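PDB 6EEW: aromatic-L-amino-acid decarboxylase from Catharanthus roseus, which catalyses the pyridoxal 5'-phosphate-dependent decarboxylation of L-tryptophan to tryptamine and of 5-hydroxy-L-tryptophan to serotonin. Local coordinates for residues S168-C173 with D326-W331; T204-T209 with P252-A257; M137-W142 with L376-I381; L147-S152 with D305-V310. All coordinates share one frame; numbering follows the deposited sequence.

Interaction 1 (S168-C173 with D326-W331); sequences SESILC and DCTCLW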
loop_
_atom_site.group_PDB
_atom_site.type_symbol
_atom_site.label_atom_id
_atom_site.label_comp_id
_atom_site.label_asym_id
_atom_site.label_seq_id
_atom_site.Cartn_x
_atom_site.Cartn_y
_atom_site.Cartn_z
ATOM N N SER A 168 3.104 -5.958 -7.555
ATOM C CA SER A 168 4.442 -5.418 -7.753
ATOM C C SER A 168 5.266 -5.512 -6.476
ATOM O O SER A 168 6.424 -5.939 -6.516
ATOM C CB SER A 168 4.369 -3.984 -8.273
ATOM O OG SER A 168 4.046 -3.983 -9.659
ATOM N N GLU A 169 4.678 -5.176 -5.324
ATOM C CA GLU A 169 5.477 -5.222 -4.104
ATOM C C GLU A 169 5.643 -6.643 -3.573
ATOM O O GLU A 169 6.658 -6.947 -2.941
ATOM C CB GLU A 169 4.894 -4.281 -3.033
ATOM C CG GLU A 169 3.445 -4.508 -2.610
ATOM C CD GLU A 169 3.011 -3.555 -1.467
ATOM O OE1 GLU A 169 3.697 -2.534 -1.246
ATOM O OE2 GLU A 169 1.996 -3.835 -0.783
ATOM N N SER A 170 4.706 -7.546 -3.846
ATOM C CA SER A 170 4.929 -8.946 -3.486
ATOM C C SER A 170 6.092 -9.530 -4.272
ATOM O O SER A 170 6.984 -10.182 -3.705
ATOM C CB SER A 170 3.660 -9.742 -3.703
ATOM O OG SER A 170 2.657 -9.213 -2.871
ATOM N N ILE A 171 6.093 -9.321 -5.585
ATOM C CA ILE A 171 7.199 -9.796 -6.406
ATOM C C ILE A 171 8.497 -9.126 -5.985
ATOM O O ILE A 171 9.551 -9.772 -5.925
ATOM C CB ILE A 171 6.908 -9.576 -7.899
ATOM C CG1 ILE A 171 5.766 -10.505 -8.335
ATOM C CG2 ILE A 171 8.119 -9.934 -8.722
ATOM C CD1 ILE A 171 5.431 -10.419 -9.821
ATOM N N LEU A 172 8.454 -7.814 -5.720
ATOM C CA LEU A 172 9.648 -7.102 -5.280
ATOM C C LEU A 172 10.216 -7.716 -4.006
ATOM O O LEU A 172 11.429 -7.923 -3.896
ATOM C CB LEU A 172 9.318 -5.621 -5.082
ATOM C CG LEU A 172 10.416 -4.695 -4.558
ATOM C CD1 LEU A 172 11.647 -4.733 -5.447
ATOM C CD2 LEU A 172 9.901 -3.270 -4.426
ATOM N N CYS A 173 9.352 -8.042 -3.043
ATOM C CA CYS A 173 9.815 -8.655 -1.803
ATOM C C CYS A 173 10.451 -10.020 -2.064
ATOM O O CYS A 173 11.537 -10.320 -1.544
ATOM C CB CYS A 173 8.657 -8.735 -0.802
ATOM S SG CYS A 173 8.299 -7.080 0.027
ATOM N N ASP A 326 -7.211 -2.224 -1.879
ATOM C CA ASP A 326 -6.161 -3.121 -2.345
ATOM C C ASP A 326 -6.299 -4.426 -1.611
ATOM O O ASP A 326 -6.833 -4.464 -0.499
ATOM C CB ASP A 326 -4.752 -2.573 -2.072
ATOM C CG ASP A 326 -4.425 -1.348 -2.884
ATOM O OD1 ASP A 326 -4.620 -1.401 -4.118
ATOM O OD2 ASP A 326 -3.956 -0.343 -2.287
ATOM N N CYS A 327 -5.800 -5.498 -2.231
ATOM C CA CYS A 327 -5.729 -6.790 -1.568
ATOM C C CYS A 327 -4.940 -7.776 -2.419
ATOM O O CYS A 327 -5.436 -8.234 -3.453
ATOM C CB CYS A 327 -7.133 -7.325 -1.284
ATOM S SG CYS A 327 -7.178 -8.763 -0.202
ATOM N N THR A 328 -3.711 -8.093 -2.006
ATOM C CA THR A 328 -2.893 -9.111 -2.649
ATOM C C THR A 328 -2.387 -10.091 -1.598
ATOM O O THR A 328 -1.962 -9.674 -0.524
ATOM C CB THR A 328 -1.749 -8.461 -3.397
ATOM O OG1 THR A 328 -2.296 -7.821 -4.551
ATOM C CG2 THR A 328 -0.717 -9.479 -3.801
ATOM N N CYS A 329 -2.499 -11.385 -1.867
ATOM C CA CYS A 329 -2.033 -12.415 -0.952
ATOM C C CYS A 329 -0.729 -12.988 -1.459
ATOM O O CYS A 329 -0.596 -13.287 -2.653
ATOM C CB CYS A 329 -3.055 -13.542 -0.804
ATOM S SG CYS A 329 -4.644 -13.018 -0.210
ATOM N N LEU A 330 0.219 -13.165 -0.540
ATOM C CA LEU A 330 1.535 -13.697 -0.852
ATOM C C LEU A 330 1.834 -14.814 0.128
ATOM O O LEU A 330 1.663 -14.640 1.340
ATOM C CB LEU A 330 2.606 -12.626 -0.752
ATOM C CG LEU A 330 4.071 -13.053 -0.832
ATOM C CD1 LEU A 330 4.441 -13.458 -2.254
ATOM C CD2 LEU A 330 4.935 -11.910 -0.333
ATOM N N TRP A 331 2.157 -15.983 -0.402
ATOM C CA TRP A 331 2.626 -17.103 0.386
ATOM C C TRP A 331 4.088 -17.387 0.071
ATOM O O TRP A 331 4.528 -17.284 -1.086
ATOM C CB TRP A 331 1.797 -18.353 0.117
ATOM C CG TRP A 331 0.374 -18.323 0.575
ATOM C CD1 TRP A 331 -0.131 -18.785 1.762
ATOM C CD2 TRP A 331 -0.740 -17.858 -0.181
ATOM N NE1 TRP A 331 -1.505 -18.633 1.783
ATOM C CE2 TRP A 331 -1.897 -18.064 0.600
ATOM C CE3 TRP A 331 -0.873 -17.288 -1.448
ATOM C CZ2 TRP A 331 -3.158 -17.706 0.162
ATOM C CZ3 TRP A 331 -2.121 -16.920 -1.878
ATOM C CH2 TRP A 331 -3.254 -17.127 -1.073
#
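S170 is the residue of 168-173 that meets the strand, against T328 and L330. Its CB bond points at the strand. CB itself packs against a methyl, at 4.1 Å from L330 CD1. One bond further out, OG turns beside its own backbone N (chi1 -61°). OG is hydrogen-bonded to T166 O, four residues back and just before the helix begins, so the hydroxyl is satisfied without the strand. What OG presents to the strand is therefore a van der Waals surface. It meets T328 CG2 at 3.5 Å, and L330 CB lies 4.0 Å from OG. T328 turns its methyl to the serine, while its OG1 is hydrogen-bonded to S316 OG. T328 also touches H318, a residue that binds L-tryptophan. The close approach, with S170 CA 6.4 Å from L330 CA, is consistent with a small side chain here. S168, in the same helix, bonds the phosphate of the pyridoxal-lysine at position 319 through OG. Helix 167-186 lies over strand 328-332, which runs between strands 160-164 and 312-315. I171 and L330 both reach H285 of strand 283-287, and S168 and L172 touch the second subunit.

Interaction 2 (T204-T209 with P252-A257); sequences TMFPKT and PLFLCA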
loop_
_atom_site.group_PDB
_atom_site.type_symbol
_atom_site.label_atom_id
_atom_site.label_comp_id
_atom_site.label_asym_id
_atom_site.label_seq_id
_atom_site.Cartn_x
_atom_site.Cartn_y
_atom_site.Cartn_z
ATOM N N THR A 204 6.049 -5.466 -18.686
ATOM C CA THR A 204 5.761 -4.124 -18.206
ATOM C C THR A 204 6.006 -3.950 -16.717
ATOM O O THR A 204 6.481 -2.889 -16.299
ATOM C CB THR A 204 4.300 -3.761 -18.496
ATOM O OG1 THR A 204 3.916 -4.261 -19.781
ATOM C CG2 THR A 204 4.118 -2.254 -18.472
ATOM N N MET A 205 5.730 -4.971 -15.916
ATOM C CA MET A 205 5.834 -4.902 -14.462
ATOM C C MET A 205 7.067 -5.602 -13.917
ATOM O O MET A 205 7.740 -5.076 -13.026
ATOM C CB MET A 205 4.564 -5.512 -13.841
ATOM C CG MET A 205 4.579 -5.745 -12.328
ATOM S SD MET A 205 5.276 -7.327 -11.793
ATOM C CE MET A 205 4.124 -8.491 -12.526
ATOM N N PHE A 206 7.386 -6.766 -14.479
ATOM C CA PHE A 206 8.459 -7.608 -13.950
ATOM C C PHE A 206 9.839 -6.979 -14.113
ATOM O O PHE A 206 10.612 -6.961 -13.136
ATOM C CB PHE A 206 8.362 -8.980 -14.625
ATOM C CG PHE A 206 9.591 -9.812 -14.506
ATOM C CD1 PHE A 206 9.925 -10.435 -13.311
ATOM C CD2 PHE A 206 10.437 -9.933 -15.591
ATOM C CE1 PHE A 206 11.088 -11.205 -13.223
ATOM C CE2 PHE A 206 11.600 -10.696 -15.515
ATOM C CZ PHE A 206 11.924 -11.331 -14.328
ATOM N N PRO A 207 10.227 -6.474 -15.284
ATOM C CA PRO A 207 11.536 -5.807 -15.390
ATOM C C PRO A 207 11.672 -4.593 -14.482
ATOM O O PRO A 207 12.743 -4.354 -13.904
ATOM C CB PRO A 207 11.604 -5.411 -16.873
ATOM C CG PRO A 207 10.607 -6.348 -17.570
ATOM C CD PRO A 207 9.521 -6.558 -16.576
ATOM N N LYS A 208 10.617 -3.788 -14.380
ATOM C CA LYS A 208 10.651 -2.650 -13.473
ATOM C C LYS A 208 10.987 -3.112 -12.066
ATOM O O LYS A 208 11.852 -2.537 -11.392
ATOM C CB LYS A 208 9.305 -1.927 -13.497
ATOM C CG LYS A 208 9.130 -0.883 -12.398
ATOM C CD LYS A 208 7.808 -0.178 -12.540
ATOM C CE LYS A 208 7.585 0.826 -11.426
ATOM N NZ LYS A 208 6.338 1.596 -11.681
ATOM N N THR A 209 10.310 -4.164 -11.613
ATOM C CA THR A 209 10.580 -4.725 -10.295
ATOM C C THR A 209 12.034 -5.164 -10.165
ATOM O O THR A 209 12.706 -4.835 -9.183
ATOM C CB THR A 209 9.632 -5.893 -10.027
ATOM O OG1 THR A 209 8.300 -5.388 -9.879
ATOM C CG2 THR A 209 10.017 -6.600 -8.751
ATOM N N PRO A 252 21.949 -17.729 -11.992
ATOM C CA PRO A 252 20.486 -17.651 -12.117
ATOM C C PRO A 252 19.821 -17.539 -10.754
ATOM O O PRO A 252 20.011 -18.382 -9.873
ATOM C CB PRO A 252 20.117 -18.968 -12.815
ATOM C CG PRO A 252 21.402 -19.478 -13.431
ATOM C CD PRO A 252 22.484 -19.004 -12.492
ATOM N N LEU A 253 18.966 -16.536 -10.613
ATOM C CA LEU A 253 18.495 -16.101 -9.309
ATOM C C LEU A 253 16.991 -16.221 -9.155
ATOM O O LEU A 253 16.509 -16.768 -8.152
ATOM C CB LEU A 253 18.905 -14.640 -9.109
ATOM C CG LEU A 253 18.538 -13.949 -7.803
ATOM C CD1 LEU A 253 19.455 -14.370 -6.661
ATOM C CD2 LEU A 253 18.550 -12.446 -8.019
ATOM N N PHE A 254 16.233 -15.746 -10.133
ATOM C CA PHE A 254 14.814 -15.543 -9.905
ATOM C C PHE A 254 14.088 -15.815 -11.201
ATOM O O PHE A 254 14.531 -15.388 -12.274
ATOM C CB PHE A 254 14.508 -14.119 -9.443
ATOM C CG PHE A 254 13.073 -13.898 -9.032
ATOM C CD1 PHE A 254 12.141 -13.408 -9.923
ATOM C CD2 PHE A 254 12.676 -14.154 -7.736
ATOM C CE1 PHE A 254 10.823 -13.191 -9.522
ATOM C CE2 PHE A 254 11.357 -13.932 -7.324
ATOM C CZ PHE A 254 10.435 -13.451 -8.220
ATOM N N LEU A 255 12.969 -16.518 -11.083
ATOM C CA LEU A 255 12.114 -16.843 -12.207
ATOM C C LEU A 255 10.717 -16.452 -11.790
ATOM O O LEU A 255 10.238 -16.887 -10.733
ATOM C CB LEU A 255 12.174 -18.333 -12.561
ATOM C CG LEU A 255 11.031 -18.740 -13.484
ATOM C CD1 LEU A 255 11.215 -18.044 -14.843
ATOM C CD2 LEU A 255 10.930 -20.281 -13.623
ATOM N N CYS A 256 10.092 -15.603 -12.592
ATOM C CA CYS A 256 8.712 -15.197 -12.386
ATOM C C CYS A 256 7.884 -15.972 -13.390
ATOM O O CYS A 256 7.892 -15.655 -14.582
ATOM C CB CYS A 256 8.559 -13.693 -12.579
ATOM S SG CYS A 256 6.904 -13.080 -12.259
ATOM N N ALA A 257 7.173 -16.989 -12.911
ATOM C CA ALA A 257 6.254 -17.756 -13.740
ATOM C C ALA A 257 4.851 -17.178 -13.583
ATOM O O ALA A 257 4.315 -17.123 -12.468
ATOM C CB ALA A 257 6.285 -19.229 -13.347
#
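F206 swings its ring away from its backbone N (chi1 163°), and the ring extends from helix 206-212 toward strand 251-258. There it meets F254 and C256, two residues apart and pointing to the same side of the strand. C256 also holds SG opposite its N (chi1 -177°). The closest touch is made by one rim of the F206 ring. C256 CB lies 3.6 Å from F206 CE1 and equally near CD1, in an oblique approach. C256 SG sits 5.1 Å from the F206 ring centroid and 49° off the ring normal. This is an oblique Cys sulfur-aromatic contact. The two phenylalanines meet by their rims, with F206 CE1 4.1 Å from F254 CD1. Each of these atoms lies near the plane of the other ring, and the side chains run past each other in opposite directions. The first turn of the helix is pinned by M205 O, which accepts from both T209 N and T209 OG1. The OG1 bond is 3.2 Å long and comes from above the carbonyl plane. H203, which binds L-tryptophan, lies just before this helix. F254 also packs on T174 and I175 of helix 167-186. The arrangement is that of a parallel strand in the large-domain sheet of a fold type I pyridoxal-phosphate enzyme, covered by helices.

Interaction 3 (M137-W142 with L376-I381); sequences MIVMDW and LKLWLI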
loop_
_atom_site.group_PDB
_atom_site.type_symbol
_atom_site.label_atom_id
_atom_site.label_comp_id
_atom_site.label_asym_id
_atom_site.label_seq_id
_atom_site.Cartn_x
_atom_site.Cartn_y
_atom_site.Cartn_z
ATOM N N MET A 137 -3.049 -14.231 9.976
ATOM C CA MET A 137 -2.481 -15.568 9.876
ATOM C C MET A 137 -3.564 -16.610 9.592
ATOM O O MET A 137 -3.418 -17.463 8.697
ATOM C CB MET A 137 -1.725 -15.906 11.157
ATOM C CG MET A 137 -0.596 -14.969 11.487
ATOM S SD MET A 137 0.069 -15.277 13.131
ATOM C CE MET A 137 0.779 -16.916 12.931
ATOM N N ILE A 138 -4.668 -16.551 10.342
ATOM C CA ILE A 138 -5.736 -17.535 10.166
ATOM C C ILE A 138 -6.309 -17.459 8.753
ATOM O O ILE A 138 -6.544 -18.486 8.104
ATOM C CB ILE A 138 -6.834 -17.336 11.222
ATOM C CG1 ILE A 138 -6.301 -17.609 12.625
ATOM C CG2 ILE A 138 -7.958 -18.267 10.961
ATOM C CD1 ILE A 138 -7.242 -17.119 13.713
ATOM N N VAL A 139 -6.574 -16.243 8.262
ATOM C CA VAL A 139 -7.174 -16.104 6.936
ATOM C C VAL A 139 -6.224 -16.608 5.862
ATOM O O VAL A 139 -6.652 -17.214 4.871
ATOM C CB VAL A 139 -7.581 -14.644 6.674
ATOM C CG1 VAL A 139 -7.619 -14.350 5.154
ATOM C CG2 VAL A 139 -8.914 -14.340 7.330
ATOM N N MET A 140 -4.924 -16.367 6.028
ATOM C CA MET A 140 -3.985 -16.858 5.032
ATOM C C MET A 140 -3.938 -18.379 5.021
ATOM O O MET A 140 -3.827 -18.987 3.956
ATOM C CB MET A 140 -2.595 -16.263 5.263
ATOM C CG MET A 140 -2.504 -14.797 4.860
ATOM S SD MET A 140 -2.772 -14.521 3.093
ATOM C CE MET A 140 -1.219 -15.036 2.392
ATOM N N ASP A 141 -4.073 -19.013 6.189
ATOM C CA ASP A 141 -4.116 -20.472 6.210
ATOM C C ASP A 141 -5.438 -21.011 5.632
ATOM O O ASP A 141 -5.448 -22.024 4.914
ATOM C CB ASP A 141 -3.895 -20.972 7.640
ATOM C CG ASP A 141 -2.409 -21.072 8.016
ATOM O OD1 ASP A 141 -1.545 -20.617 7.240
ATOM O OD2 ASP A 141 -2.102 -21.615 9.102
ATOM N N TRP A 142 -6.559 -20.339 5.915
ATOM C CA TRP A 142 -7.829 -20.680 5.269
ATOM C C TRP A 142 -7.687 -20.689 3.763
ATOM O O TRP A 142 -8.022 -21.667 3.084
ATOM C CB TRP A 142 -8.910 -19.664 5.632
ATOM C CG TRP A 142 -9.579 -19.907 6.908
ATOM C CD1 TRP A 142 -9.130 -20.670 7.928
ATOM C CD2 TRP A 142 -10.829 -19.360 7.322
ATOM N NE1 TRP A 142 -10.032 -20.644 8.974
ATOM C CE2 TRP A 142 -11.089 -19.849 8.619
ATOM C CE3 TRP A 142 -11.764 -18.518 6.715
ATOM C CZ2 TRP A 142 -12.245 -19.524 9.324
ATOM C CZ3 TRP A 142 -12.917 -18.189 7.414
ATOM C CH2 TRP A 142 -13.151 -18.696 8.707
ATOM N N LEU A 376 -9.417 -8.353 7.666
ATOM C CA LEU A 376 -10.808 -8.354 8.104
ATOM C C LEU A 376 -11.752 -8.568 6.929
ATOM O O LEU A 376 -12.668 -9.395 6.988
ATOM C CB LEU A 376 -11.136 -7.032 8.796
ATOM C CG LEU A 376 -12.536 -6.890 9.390
ATOM C CD1 LEU A 376 -12.734 -7.838 10.607
ATOM C CD2 LEU A 376 -12.828 -5.424 9.750
ATOM N N LYS A 377 -11.562 -7.802 5.859
ATOM C CA LYS A 377 -12.493 -7.902 4.749
ATOM C C LYS A 377 -12.398 -9.264 4.068
ATOM O O LYS A 377 -13.419 -9.800 3.630
ATOM C CB LYS A 377 -12.248 -6.755 3.765
ATOM C CG LYS A 377 -10.914 -6.810 3.025
ATOM C CD LYS A 377 -10.865 -5.705 1.976
ATOM C CE LYS A 377 -9.511 -5.605 1.288
ATOM N NZ LYS A 377 -9.490 -4.517 0.227
ATOM N N LEU A 378 -11.201 -9.861 4.000
ATOM C CA LEU A 378 -11.095 -11.210 3.437
ATOM C C LEU A 378 -11.857 -12.221 4.288
ATOM O O LEU A 378 -12.600 -13.061 3.762
ATOM C CB LEU A 378 -9.638 -11.642 3.323
ATOM C CG LEU A 378 -8.835 -11.302 2.072
ATOM C CD1 LEU A 378 -7.572 -12.166 2.076
ATOM C CD2 LEU A 378 -9.655 -11.516 0.799
ATOM N N TRP A 379 -11.642 -12.177 5.606
ATOM C CA TRP A 379 -12.401 -13.009 6.531
ATOM C C TRP A 379 -13.894 -12.861 6.295
ATOM O O TRP A 379 -14.624 -13.857 6.226
ATOM C CB TRP A 379 -12.042 -12.632 7.963
ATOM C CG TRP A 379 -12.598 -13.518 9.032
ATOM C CD1 TRP A 379 -12.497 -14.875 9.114
ATOM C CD2 TRP A 379 -13.292 -13.095 10.219
ATOM N NE1 TRP A 379 -13.112 -15.328 10.268
ATOM C CE2 TRP A 379 -13.600 -14.252 10.962
ATOM C CE3 TRP A 379 -13.693 -11.847 10.717
ATOM C CZ2 TRP A 379 -14.281 -14.197 12.176
ATOM C CZ3 TRP A 379 -14.369 -11.794 11.920
ATOM C CH2 TRP A 379 -14.658 -12.961 12.637
ATOM N N LEU A 380 -14.371 -11.617 6.185
ATOM C CA LEU A 380 -15.798 -11.419 5.975
ATOM C C LEU A 380 -16.233 -11.988 4.636
ATOM O O LEU A 380 -17.323 -12.532 4.539
ATOM C CB LEU A 380 -16.177 -9.940 6.062
ATOM C CG LEU A 380 -16.663 -9.434 7.432
ATOM C CD1 LEU A 380 -15.598 -9.736 8.480
ATOM C CD2 LEU A 380 -16.958 -7.944 7.392
ATOM N N ILE A 381 -15.388 -11.919 3.610
ATOM C CA ILE A 381 -15.759 -12.497 2.318
ATOM C C ILE A 381 -15.957 -14.005 2.449
ATOM O O ILE A 381 -17.008 -14.564 2.084
ATOM C CB ILE A 381 -14.683 -12.176 1.268
ATOM C CG1 ILE A 381 -14.582 -10.670 1.026
ATOM C CG2 ILE A 381 -14.946 -12.939 -0.028
ATOM C CD1 ILE A 381 -13.434 -10.291 0.091
#
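V139 wedges between L378 and W379, one methyl for each. Its CG1 stands opposite the backbone N and meets L378 CD1 at 3.8 Å. CG1 is equally close to L378 CB, so it lies along the root of the leucine as well as at its end. The other branch, CG2, stays beside the N of V139 and presses on W379 CB at 3.6 Å. The valine crosses both partners at about a right angle. V139 and W379 mark the nearest backbone approach, with CA atoms 6.1 Å apart. The axes of 137-142 and 376-381 cross at 45° and pass 9.7 Å apart at their closest. Helix 375-409 is the long helix that leads on to the C-terminal antiparallel sheet, as in other fold type I enzymes. Helix 130-146 belongs to the large domain, and L378 and M140 both pack on I163 and C329 of its sheet. One turn after V139, W142 reaches toward W379. W379 holds CG opposite its backbone N (chi1 -172°), which carries its indole to W142. W142 instead keeps CG beside its own N, and the far rim of its six-membered ring comes to the pyrrole side of W379. W142 CZ3 is 3.7 Å from W379 CD1, and W142 CH2 is 3.7 Å from W379 NE1. The pair meets obliquely, with the planes at 49°. CH2 of W142 arrives at the edge of the W379 ring. W142 NE1 is hydrogen-bonded to P64 O of the second subunit, and W379 packs on I81 of that subunit.

Interaction 4 (L147-S152 with D305-V310); sequences LKLPKS and DGIERV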
loop_
_atom_site.group_PDB
_atom_site.type_symbol
_atom_site.label_atom_id
_atom_site.label_comp_id
_atom_site.label_asym_id
_atom_site.label_seq_id
_atom_site.Cartn_x
_atom_site.Cartn_y
_atom_site.Cartn_z
ATOM N N LEU A 147 -7.016 -23.206 -1.653
ATOM C CA LEU A 147 -6.171 -23.424 -2.816
ATOM C C LEU A 147 -5.493 -24.774 -2.787
ATOM O O LEU A 147 -4.777 -25.096 -3.741
ATOM C CB LEU A 147 -5.120 -22.316 -2.912
ATOM C CG LEU A 147 -5.688 -20.901 -3.101
ATOM C CD1 LEU A 147 -4.609 -19.813 -2.901
ATOM C CD2 LEU A 147 -6.385 -20.773 -4.451
ATOM N N LYS A 148 -5.680 -25.552 -1.714
ATOM C CA LYS A 148 -5.055 -26.871 -1.569
ATOM C C LYS A 148 -3.543 -26.800 -1.746
ATOM O O LYS A 148 -2.931 -27.640 -2.414
ATOM C CB LYS A 148 -5.672 -27.905 -2.520
ATOM C CG LYS A 148 -7.140 -28.250 -2.220
ATOM C CD LYS A 148 -7.686 -29.245 -3.220
ATOM C CE LYS A 148 -9.189 -29.479 -3.052
ATOM N NZ LYS A 148 -9.565 -29.982 -1.688
ATOM N N LEU A 149 -2.937 -25.797 -1.115
ATOM C CA LEU A 149 -1.493 -25.689 -1.068
ATOM C C LEU A 149 -0.930 -26.625 0.004
ATOM O O LEU A 149 -1.597 -26.921 1.002
ATOM C CB LEU A 149 -1.080 -24.255 -0.747
ATOM C CG LEU A 149 -1.638 -23.138 -1.632
ATOM C CD1 LEU A 149 -1.087 -21.788 -1.170
ATOM C CD2 LEU A 149 -1.301 -23.392 -3.105
ATOM N N PRO A 150 0.296 -27.095 -0.171
ATOM C CA PRO A 150 0.906 -27.947 0.857
ATOM C C PRO A 150 1.082 -27.195 2.172
ATOM O O PRO A 150 1.023 -25.967 2.238
ATOM C CB PRO A 150 2.256 -28.341 0.250
ATOM C CG PRO A 150 2.518 -27.329 -0.836
ATOM C CD PRO A 150 1.164 -26.878 -1.336
ATOM N N LYS A 151 1.224 -27.966 3.252
ATOM C CA LYS A 151 1.433 -27.386 4.574
ATOM C C LYS A 151 2.695 -26.530 4.645
ATOM O O LYS A 151 2.864 -25.762 5.597
ATOM C CB LYS A 151 1.473 -28.497 5.625
ATOM C CG LYS A 151 0.108 -28.852 6.233
ATOM C CD LYS A 151 -0.335 -27.779 7.241
ATOM C CE LYS A 151 -1.613 -28.169 7.993
ATOM N NZ LYS A 151 -2.826 -28.252 7.108
ATOM N N SER A 152 3.594 -26.658 3.679
ATOM C CA SER A 152 4.814 -25.870 3.683
ATOM C C SER A 152 4.569 -24.398 3.364
ATOM O O SER A 152 5.515 -23.603 3.430
ATOM C CB SER A 152 5.809 -26.475 2.692
ATOM O OG SER A 152 5.228 -26.600 1.404
ATOM N N ASP A 305 -0.446 -27.613 -10.200
ATOM C CA ASP A 305 0.297 -28.851 -10.016
ATOM C C ASP A 305 1.786 -28.533 -9.993
ATOM O O ASP A 305 2.296 -27.847 -10.884
ATOM C CB ASP A 305 -0.024 -29.861 -11.128
ATOM C CG ASP A 305 -1.389 -30.535 -10.952
ATOM O OD1 ASP A 305 -2.032 -30.368 -9.889
ATOM O OD2 ASP A 305 -1.811 -31.246 -11.892
ATOM N N GLY A 306 2.493 -29.081 -9.002
ATOM C CA GLY A 306 3.883 -28.747 -8.758
ATOM C C GLY A 306 4.130 -27.612 -7.782
ATOM O O GLY A 306 5.294 -27.315 -7.483
ATOM N N ILE A 307 3.082 -26.982 -7.245
ATOM C CA ILE A 307 3.279 -25.845 -6.352
ATOM C C ILE A 307 4.154 -26.201 -5.160
ATOM O O ILE A 307 4.728 -25.309 -4.525
ATOM C CB ILE A 307 1.921 -25.284 -5.898
ATOM C CG1 ILE A 307 2.100 -23.943 -5.163
ATOM C CG2 ILE A 307 1.188 -26.306 -5.034
ATOM C CD1 ILE A 307 2.611 -22.803 -6.036
ATOM N N GLU A 308 4.262 -27.489 -4.823
ATOM C CA GLU A 308 5.114 -27.876 -3.703
ATOM C C GLU A 308 6.592 -27.621 -3.974
ATOM O O GLU A 308 7.362 -27.473 -3.021
ATOM C CB GLU A 308 4.880 -29.344 -3.336
ATOM C CG GLU A 308 5.149 -30.344 -4.447
ATOM C CD GLU A 308 3.903 -30.618 -5.280
ATOM O OE1 GLU A 308 2.904 -29.876 -5.130
ATOM O OE2 GLU A 308 3.910 -31.587 -6.073
ATOM N N ARG A 309 7.004 -27.538 -5.237
ATOM C CA ARG A 309 8.393 -27.228 -5.551
ATOM C C ARG A 309 8.656 -25.732 -5.629
ATOM O O ARG A 309 9.817 -25.323 -5.778
ATOM C CB ARG A 309 8.799 -27.859 -6.883
ATOM C CG ARG A 309 8.889 -29.362 -6.878
ATOM C CD ARG A 309 9.400 -29.869 -8.223
ATOM N NE ARG A 309 8.431 -29.642 -9.293
ATOM C CZ ARG A 309 7.425 -30.465 -9.574
ATOM N NH1 ARG A 309 7.247 -31.565 -8.852
ATOM N NH2 ARG A 309 6.586 -30.188 -10.567
ATOM N N VAL A 310 7.624 -24.926 -5.531
ATOM C CA VAL A 310 7.683 -23.508 -5.837
ATOM C C VAL A 310 8.090 -22.710 -4.608
ATOM O O VAL A 310 7.826 -23.087 -3.460
ATOM C CB VAL A 310 6.332 -23.041 -6.408
ATOM C CG1 VAL A 310 6.155 -21.556 -6.176
ATOM C CG2 VAL A 310 6.313 -23.326 -7.894
#
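L149 and P150 form an extended piece of chain, and it faces a tight 3-10 turn that carries I307 and E308. K148, just before, has positive phi (54°) and ends helix 130-146 with a Schellman motif. G306 also has positive phi (92°) and leads into the other turn. That turn is closed by R309 N to G306 O at 2.8 Å and by V310 N to I307 O. The backbones come nearest at P150 and E308, whose CA atoms are 6.2 Å apart. I307 points at the extended piece and meets it with two branches. Its CG2 touches the proline ring, 3.7 Å from P150 CD. Its CG1 lies opposite the backbone N (chi1 -170°) and comes within 4.0 Å of L149 CD2. The proline ring also crosses the root of E308 at about a right angle, with P150 CG 3.9 Å from E308 CA. L149 is buried on W331 and L313 of the sheet, while E308 is exposed. No hydrogen bond joins the two segments. R301 of helix 298-301 binds the carbonyls of L147 and K148. The contact therefore rests on shape and apolar burial, with its buried side at L149 and I307.

In the fold
Interactions 1, 2 and 3 are buried, and all touch the second subunit; interaction 4 is only partly buried, and the second subunit does not touch its segments. Interactions 1 and 2 each set a helix on the large sheet. They abut where S168 and I171 meet M205, close to the cofactor and substrate residues. Interaction 3 joins two helices further out and is tied to interaction 1 by K377 NZ to D326 O and by W331 NE1 to M140 O. W331 also packs on L147 of interaction 4. The chemistry differs with place: a serine in interaction 1, aromatic and sulfur groups in interaction 2, aliphatic groups and two tryptophans in interaction 3, and proline and aliphatic groups in interaction 4.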